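Local coordinates for protein CheA (Treponema denticola, PDB 6Y1Y) that probably relays chemoreceptor signals to the flagellar motor as a histidine kinase that phosphorylates itself and passes the phosphate on, this chain being its dimerization domain, at residues Thr31-Phe34 with Ala35-Asp39; Pro60-Leu63 with Glu64-Gln67. All coordinates share one frame; numbering follows the deposited sequence.

Contact 1 of 2, residues Thr31-Phe34 with Ala35-Asp39; sequences TIEF and AELYD
Four successive i to i+4 backbone bonds join T31-F34 to A35-D39 along one unbroken alpha-helix, from A35 N to T31 O through Y38 N to F34 O, the last at 2.8 Å. On one flank the extended side chain of E36 runs back over the preceding turn. E36 CG sits 3.2 Å from I32 O, because chi1 of -64° sets CG beside its own backbone N, and E36 OE2 comes within 3.8 Å of I32 CG2 as the two side chains pass at a slant. A water ties this flank together, donating to E36 OE1 (2.8 Å) and to E33 O (3.1 Å); the carbonyl also takes the N-H of L37, and two donors therefore grip it. This is the central part of the long helix 7-67 of the CheA dimerization domain, a helical coiled-coil dimer. On the inward flank CD1 of L37 lies 4.1 Å from CD1 of the F34 ring, approaching it at an oblique angle, while L37 CG rests 3.4 Å from E33 O. The F34 ring stacks on F34 of the second subunit, and both F34 and L37 also touch A100 of helix 93-125 in their own chain.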
ATOM      1  N   THR B  31      -8.709  -3.097  -2.484  1.00 12.22           N
ATOM      2  CA  THR B  31      -8.630  -3.088  -1.022  1.00 13.44           C
ATOM      3  C   THR B  31      -8.062  -4.408  -0.512  1.00 13.72           C
ATOM      4  O   THR B  31      -7.301  -4.424   0.463  1.00 12.94           O
ATOM      5  CB  THR B  31      -9.991  -2.817  -0.368  1.00 12.43           C
ATOM      6  OG1 THR B  31     -10.846  -3.955  -0.541  1.00 14.04           O
ATOM      7  CG2 THR B  31     -10.648  -1.561  -0.942  1.00 14.47           C
ATOM      8  N   ILE B  32      -8.429  -5.521  -1.153  1.00 13.58           N
ATOM      9  CA  ILE B  32      -7.917  -6.829  -0.753  1.00 13.63           C
ATOM     10  C   ILE B  32      -6.435  -6.930  -1.066  1.00 14.30           C
ATOM     11  O   ILE B  32      -5.650  -7.476  -0.277  1.00 14.05           O
ATOM     12  CB  ILE B  32      -8.729  -7.941  -1.439  1.00 13.60           C
ATOM     13  CG1 ILE B  32     -10.156  -7.948  -0.884  1.00 18.45           C
ATOM     14  CG2 ILE B  32      -8.053  -9.286  -1.239  1.00 17.08           C
ATOM     15  CD1 ILE B  32     -11.186  -8.438  -1.880  1.00 17.89           C
ATOM     16  N   GLU B  33      -6.027  -6.391  -2.214  1.00 12.49           N
ATOM     17  CA  GLU B  33      -4.614  -6.399  -2.581  1.00 13.73           C
ATOM     18  C   GLU B  33      -3.774  -5.662  -1.546  1.00 15.04           C
ATOM     19  O   GLU B  33      -2.716  -6.154  -1.122  1.00 12.31           O
ATOM     20  CB  GLU B  33      -4.449  -5.778  -3.968  1.00 12.78           C
ATOM     21  CG  GLU B  33      -3.054  -5.839  -4.526  1.00 17.14           C
ATOM     22  CD  GLU B  33      -3.004  -5.580  -6.019  1.00 22.54           C
ATOM     23  OE1 GLU B  33      -3.969  -5.008  -6.573  1.00 16.98           O
ATOM     24  OE2 GLU B  33      -1.985  -5.950  -6.643  1.00 29.18           O
ATOM     25  N   PHE B  34      -4.238  -4.492  -1.097  1.00 11.52           N
ATOM     26  CA  PHE B  34      -3.456  -3.754  -0.115  1.00 11.24           C
ATOM     27  C   PHE B  34      -3.521  -4.411   1.258  1.00 12.27           C
ATOM     28  O   PHE B  34      -2.554  -4.331   2.023  1.00 10.76           O
ATOM     29  CB  PHE B  34      -3.911  -2.296  -0.040  1.00 11.83           C
ATOM     30  CG  PHE B  34      -3.465  -1.462  -1.210  1.00  9.51           C
ATOM     31  CD1 PHE B  34      -2.112  -1.267  -1.467  1.00 11.61           C
ATOM     32  CD2 PHE B  34      -4.403  -0.843  -2.030  1.00  9.84           C
ATOM     33  CE1 PHE B  34      -1.700  -0.499  -2.544  1.00 12.39           C
ATOM     34  CE2 PHE B  34      -4.000  -0.081  -3.112  1.00 11.03           C
ATOM     35  CZ  PHE B  34      -2.648   0.095  -3.366  1.00 10.88           C
ATOM     36  N   ALA B  35      -4.644  -5.050   1.602  1.00 12.61           N
ATOM     37  CA  ALA B  35      -4.674  -5.792   2.859  1.00 15.23           C
ATOM     38  C   ALA B  35      -3.681  -6.947   2.835  1.00 15.47           C
ATOM     39  O   ALA B  35      -2.998  -7.200   3.833  1.00 15.79           O
ATOM     40  CB  ALA B  35      -6.083  -6.304   3.155  1.00 14.87           C
ATOM     41  N   GLU B  36      -3.581  -7.653   1.699  1.00 13.80           N
ATOM     42  CA  GLU B  36      -2.582  -8.714   1.555  1.00 14.01           C
ATOM     43  C   GLU B  36      -1.168  -8.160   1.663  1.00 13.45           C
ATOM     44  O   GLU B  36      -0.285  -8.796   2.254  1.00 13.95           O
ATOM     45  CB  GLU B  36      -2.735  -9.421   0.205  1.00 13.46           C
ATOM     46  CG  GLU B  36      -4.032 -10.179  -0.018  1.00 24.36           C
ATOM     47  CD  GLU B  36      -4.131 -10.726  -1.435  1.00 28.15           C
ATOM     48  OE1 GLU B  36      -3.272 -10.364  -2.273  1.00 33.51           O
ATOM     49  OE2 GLU B  36      -5.061 -11.511  -1.718  1.00 32.46           O
ATOM     50  N   LEU B  37      -0.930  -6.993   1.065  1.00 11.85           N
ATOM     51  CA  LEU B  37       0.388  -6.372   1.137  1.00 10.38           C
ATOM     52  C   LEU B  37       0.723  -5.935   2.559  1.00 11.32           C
ATOM     53  O   LEU B  37       1.877  -6.052   2.992  1.00 11.36           O
ATOM     54  CB  LEU B  37       0.455  -5.193   0.167  1.00 12.31           C
ATOM     55  CG  LEU B  37       0.644  -5.595  -1.301  1.00 11.81           C
ATOM     56  CD1 LEU B  37       0.355  -4.434  -2.236  1.00 16.09           C
ATOM     57  CD2 LEU B  37       2.066  -6.098  -1.513  1.00 14.26           C
ATOM     58  N   TYR B  38      -0.256  -5.419   3.303  1.00 10.64           N
ATOM     59  CA  TYR B  38      -0.012  -5.106   4.706  1.00  9.38           C
ATOM     60  C   TYR B  38       0.420  -6.356   5.467  1.00 10.78           C
ATOM     61  O   TYR B  38       1.413  -6.336   6.207  1.00 10.78           O
ATOM     62  CB  TYR B  38      -1.273  -4.489   5.340  1.00  9.37           C
ATOM     63  CG  TYR B  38      -1.185  -4.343   6.844  1.00 13.11           C
ATOM     64  CD1 TYR B  38      -0.448  -3.318   7.425  1.00 11.64           C
ATOM     65  CD2 TYR B  38      -1.815  -5.250   7.688  1.00 13.05           C
ATOM     66  CE1 TYR B  38      -0.350  -3.200   8.807  1.00 12.50           C
ATOM     67  CE2 TYR B  38      -1.720  -5.138   9.064  1.00 14.07           C
ATOM     68  CZ  TYR B  38      -0.994  -4.108   9.619  1.00 11.42           C
ATOM     69  OH  TYR B  38      -0.897  -4.010  10.994  1.00 16.50           O
ATOM     70  N   ASP B  39      -0.315  -7.460   5.288  1.00 12.53           N
ATOM     71  CA  ASP B  39       0.028  -8.700   5.972  1.00 10.88           C
ATOM     72  C   ASP B  39       1.415  -9.179   5.575  1.00 11.17           C
ATOM     73  O   ASP B  39       2.164  -9.698   6.412  1.00 12.27           O
ATOM     74  CB  ASP B  39      -1.005  -9.784   5.664  1.00 13.42           C
ATOM     75  CG  ASP B  39      -2.319  -9.540   6.346  1.00 20.53           C
ATOM     76  OD1 ASP B  39      -2.365  -8.733   7.297  1.00 18.77           O
ATOM     77  OD2 ASP B  39      -3.308 -10.164   5.917  1.00 22.92           O
TER
HETATM   78  O   HOH W   1      -1.432  -8.325  -2.949  1.00 26.90           O

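Contact 2 of 2, residues Pro60-Leu63 with Glu64-Gln67; sequences PEYL and EKIQ
Y62 and K65 carry the side-chain contact here, three residues apart on the same helix, and they pass each other at a slant. It is the aliphatic part of the lysine that meets the ring: K65 CD comes to 4.1 Å from Y62 CD1, a light touch along the CD1-CE1 side of the ring, closest at CD1. The lysine gets there by running back along the helix, K65 CG placed beside its own backbone N (chi1 -68°) and 3.3 Å from E61 O. The last torsion is nearly eclipsed (chi4 -12°), turning K65 NZ aside from the line of the chain, where it makes a weak hydrogen bond to Y70 OH; E61 OE2 stays 5.1 Å from K65 NZ, too far for a salt bridge. I66 packs in a similar way one position on, with I66 CG1 3.4 Å from Y62 O. Beneath these side chains, I66 N bonds to Y62 O at 2.9 Å, one of four i to i+4 bonds that continue the helix after its kink at P60. The Y62 hydroxyl is hydrogen-bonded to D78 OD2, which fixes the far end of the ring. Y62 and I66 both lie against I75 of helix 72-87, whereas L63 turns to the second subunit and packs on its Y62, near the end of helix 7-67 in the two-subunit helical bundle of the dimerization domain.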
ATOM      1  N   PRO B  60      30.343  -8.472  16.145  1.00 11.49           N
ATOM      2  CA  PRO B  60      31.409  -8.408  17.158  1.00 12.62           C
ATOM      3  C   PRO B  60      31.849  -9.780  17.621  1.00 12.32           C
ATOM      4  O   PRO B  60      33.047 -10.002  17.853  1.00 13.37           O
ATOM      5  CB  PRO B  60      30.779  -7.593  18.302  1.00 13.56           C
ATOM      6  CG  PRO B  60      29.578  -6.918  17.699  1.00 16.90           C
ATOM      7  CD  PRO B  60      29.093  -7.860  16.638  1.00 12.30           C
ATOM      8  N   GLU B  61      30.920 -10.731  17.702  1.00 12.91           N
ATOM      9  CA  GLU B  61      31.288 -12.085  18.094  1.00 13.07           C
ATOM     10  C   GLU B  61      32.249 -12.690  17.091  1.00 15.16           C
ATOM     11  O   GLU B  61      33.251 -13.309  17.470  1.00 14.54           O
ATOM     12  CB  GLU B  61      30.030 -12.951  18.203  1.00 15.85           C
ATOM     13  CG  GLU B  61      29.088 -12.579  19.329  1.00 22.62           C
ATOM     14  CD  GLU B  61      29.378 -13.369  20.589  1.00 35.11           C
ATOM     15  OE1 GLU B  61      28.698 -13.126  21.611  1.00 36.82           O
ATOM     16  OE2 GLU B  61      30.286 -14.232  20.552  1.00 36.72           O
ATOM     17  N   TYR B  62      31.973 -12.494  15.804  1.00 11.43           N
ATOM     18  CA  TYR B  62      32.817 -13.058  14.756  1.00 12.84           C
ATOM     19  C   TYR B  62      34.192 -12.409  14.720  1.00 14.39           C
ATOM     20  O   TYR B  62      35.175 -13.074  14.386  1.00 12.23           O
ATOM     21  CB  TYR B  62      32.114 -12.949  13.408  1.00 13.85           C
ATOM     22  CG  TYR B  62      31.068 -14.018  13.203  1.00 14.58           C
ATOM     23  CD1 TYR B  62      30.702 -14.880  14.234  1.00 12.78           C
ATOM     24  CD2 TYR B  62      30.451 -14.158  11.976  1.00 11.67           C
ATOM     25  CE1 TYR B  62      29.746 -15.864  14.036  1.00 15.17           C
ATOM     26  CE2 TYR B  62      29.496 -15.138  11.763  1.00 12.42           C
ATOM     27  CZ  TYR B  62      29.155 -15.987  12.799  1.00 14.18           C
ATOM     28  OH  TYR B  62      28.211 -16.972  12.597  1.00 16.09           O
ATOM     29  N   LEU B  63      34.278 -11.106  15.004  1.00 12.99           N
ATOM     30  CA  LEU B  63      35.590 -10.470  15.088  1.00 12.88           C
ATOM     31  C   LEU B  63      36.417 -11.111  16.186  1.00 12.83           C
ATOM     32  O   LEU B  63      37.606 -11.403  15.996  1.00 14.27           O
ATOM     33  CB  LEU B  63      35.431  -8.973  15.358  1.00 13.54           C
ATOM     34  CG  LEU B  63      34.795  -8.171  14.231  1.00 10.72           C
ATOM     35  CD1 LEU B  63      34.342  -6.784  14.714  1.00 16.85           C
ATOM     36  CD2 LEU B  63      35.765  -8.074  13.068  1.00 14.27           C
ATOM     37  N   GLU B  64      35.800 -11.337  17.348  1.00 14.66           N
ATOM     38  CA  GLU B  64      36.482 -12.040  18.429  1.00 16.40           C
ATOM     39  C   GLU B  64      36.940 -13.425  17.982  1.00 18.78           C
ATOM     40  O   GLU B  64      38.061 -13.846  18.285  1.00 18.44           O
ATOM     41  CB  GLU B  64      35.557 -12.144  19.639  1.00 19.32           C
ATOM     42  CG  GLU B  64      36.233 -12.551  20.928  1.00 28.55           C
ATOM     43  CD  GLU B  64      35.481 -12.042  22.142  1.00 31.98           C
ATOM     44  OE1 GLU B  64      34.333 -12.491  22.360  1.00 40.04           O
ATOM     45  OE2 GLU B  64      36.035 -11.195  22.874  1.00 33.23           O
ATOM     46  N   LYS B  65      36.094 -14.144  17.246  1.00 12.92           N
ATOM     47  CA  LYS B  65      36.458 -15.491  16.818  1.00 13.72           C
ATOM     48  C   LYS B  65      37.625 -15.474  15.835  1.00 17.60           C
ATOM     49  O   LYS B  65      38.461 -16.383  15.845  1.00 16.31           O
ATOM     50  CB  LYS B  65      35.234 -16.206  16.253  1.00 15.29           C
ATOM     51  CG  LYS B  65      34.213 -16.492  17.349  1.00 21.85           C
ATOM     52  CD  LYS B  65      32.933 -17.073  16.809  1.00 23.40           C
ATOM     53  CE  LYS B  65      32.245 -17.941  17.850  1.00 35.16           C
ATOM     54  NZ  LYS B  65      33.140 -18.226  19.006  1.00 35.69           N
ATOM     55  N   ILE B  66      37.684 -14.482  14.945  1.00 15.00           N
ATOM     56  CA  ILE B  66      38.848 -14.368  14.074  1.00 15.55           C
ATOM     57  C   ILE B  66      40.113 -14.217  14.915  1.00 15.97           C
ATOM     58  O   ILE B  66      41.140 -14.861  14.648  1.00 15.99           O
ATOM     59  CB  ILE B  66      38.673 -13.190  13.095  1.00 14.44           C
ATOM     60  CG1 ILE B  66      37.610 -13.518  12.041  1.00 16.75           C
ATOM     61  CG2 ILE B  66      40.000 -12.839  12.427  1.00 15.25           C
ATOM     62  CD1 ILE B  66      37.152 -12.308  11.249  1.00 16.30           C
ATOM     63  N   GLN B  67      40.044 -13.398  15.967  1.00 18.76           N
ATOM     64  CA  GLN B  67      41.191 -13.198  16.850  1.00 22.15           C
ATOM     65  C   GLN B  67      41.547 -14.455  17.622  1.00 23.09           C
ATOM     66  O   GLN B  67      42.716 -14.653  17.980  1.00 25.96           O
ATOM     67  CB  GLN B  67      40.906 -12.069  17.832  1.00 25.21           C
ATOM     68  CG  GLN B  67      41.128 -10.726  17.245  1.00 26.12           C
ATOM     69  CD  GLN B  67      42.407 -10.642  16.444  1.00 26.84           C
ATOM     70  OE1 GLN B  67      42.390 -10.774  15.219  1.00 31.78           O
ATOM     71  NE2 GLN B  67      43.524 -10.423  17.128  1.00 28.00           N
TER

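Contacts 1 and 2 are successive sites on the same helix, 7-67, with centres 42 Å apart and no touch between them. The centre of contact 1 lies about 6 Å from that of the chain, the centre of contact 2 about 42 Å, near the helix end. Both are partly buried: contact 1 has three buried touching residues and one exposed, contact 2 two of each. The intrachain partner changes along the rod, helix 93-125 at 31-39 and helix 72-87 at 60-67, while the second subunit meets both. At mid-rod the inner side is apolar; near the end, the side facing the neighbouring helix mixes apolar packing with polar bonding.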